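Local coordinates for uncharacterized protein (Enterococcus faecalis, PDB 3CLQ) that is of unknown function but carries a domain of the AllG family, named for an oxamate carbamoyltransferase subunit, and may have a related role, at residues A76-L79 with A80-D83. Numbering follows the deposited sequence.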
# COMPACT_ATOMS: atom_id res chain seq x y z
N ALA B 76 26.96 31.60 5.73
CA ALA B 76 26.49 32.97 5.93
C ALA B 76 25.64 33.08 7.18
O ALA B 76 24.89 32.16 7.53
CB ALA B 76 25.74 33.46 4.71
N LYS B 77 25.74 34.23 7.83
CA LYS B 77 25.08 34.50 9.10
C LYS B 77 23.56 34.56 8.97
O LYS B 77 22.86 34.30 9.93
CB LYS B 77 25.57 35.85 9.68
CG LYS B 77 27.04 36.17 9.40
CD LYS B 77 27.35 37.62 9.83
CE LYS B 77 28.75 38.05 9.34
NZ LYS B 77 28.96 39.53 9.57
N ASP B 78 23.07 34.90 7.78
CA ASP B 78 21.65 35.18 7.60
C ASP B 78 21.27 35.30 6.14
O ASP B 78 22.14 35.35 5.26
CB ASP B 78 21.26 36.46 8.33
CG ASP B 78 22.18 37.63 7.98
OD1 ASP B 78 21.95 38.29 6.92
OD2 ASP B 78 23.13 37.90 8.76
N LEU B 79 19.97 35.38 5.89
CA LEU B 79 19.44 35.31 4.54
C LEU B 79 20.01 36.39 3.64
O LEU B 79 20.73 36.10 2.68
CB LEU B 79 17.91 35.38 4.57
CG LEU B 79 17.13 34.06 4.54
CD1 LEU B 79 17.82 32.93 5.33
CD2 LEU B 79 15.68 34.26 5.01
N ALA B 80 19.68 37.64 3.94
CA ALA B 80 20.21 38.76 3.16
C ALA B 80 21.74 38.65 2.93
O ALA B 80 22.24 38.98 1.85
CB ALA B 80 19.86 40.09 3.83
N ASP B 81 22.45 38.17 3.96
CA ASP B 81 23.88 37.91 3.84
C ASP B 81 24.16 36.77 2.87
O ASP B 81 25.02 36.89 1.99
CB ASP B 81 24.48 37.60 5.23
CG ASP B 81 25.81 36.87 5.15
OD1 ASP B 81 26.30 36.57 3.99
OD2 ASP B 81 26.39 36.59 6.28
N ALA B 82 23.43 35.66 3.04
CA ALA B 82 23.61 34.48 2.20
C ALA B 82 23.61 34.84 0.72
O ALA B 82 24.57 34.52 -0.01
CB ALA B 82 22.51 33.47 2.49
N ASP B 83 22.54 35.51 0.29
CA ASP B 83 22.43 36.04 -1.06
C ASP B 83 23.71 36.77 -1.53
O ASP B 83 24.05 36.74 -2.72
CB ASP B 83 21.22 36.98 -1.15
CG ASP B 83 21.04 37.55 -2.54
OD1 ASP B 83 21.40 36.85 -3.52
OD2 ASP B 83 20.54 38.71 -2.66
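D81 reaches back along the chain with its carboxylate: OD2 accepts from K77 N at 2.9 Å, the N-H coming in from above the carboxylate plane, 57° out of it. CG lies anti to the D81 backbone N, which carries the group toward the incoming loop. There OD1 rests against the methyl of A76, CB to OD1 3.2 Å, while the K77 and D81 side chains cross at about a right angle, K77 CG coming nearest to D81 OD2. D78 OD1 in turn accepts from D81 N at 3.0 Å with an N-H...O angle of 147°, again from above its carboxylate plane.

The D81 N to D78 OD1 bond makes D78 the N-cap of helix 79-87. D81, three residues after the cap, turns its side chain back to the amide just before the cap residue, so the definition of a capping box is not met. The carboxylate planes stand 76° apart, and D78 OD2 lies 4.3 Å from D81 OD2; the like charges are probably eased by R84, which forms a salt bridge with D81 OD1. Behind the cap the first helical turn is set by A82 N to D78 O and D83 N to L79 O, the latter 3.1 Å. A76 CB also meets A82 CB at 3.9 Å. Farther out, L79 packs on V71 and A82 on Q67, both of helix 60-73, and D83 OD1 is held by R87 and Y55.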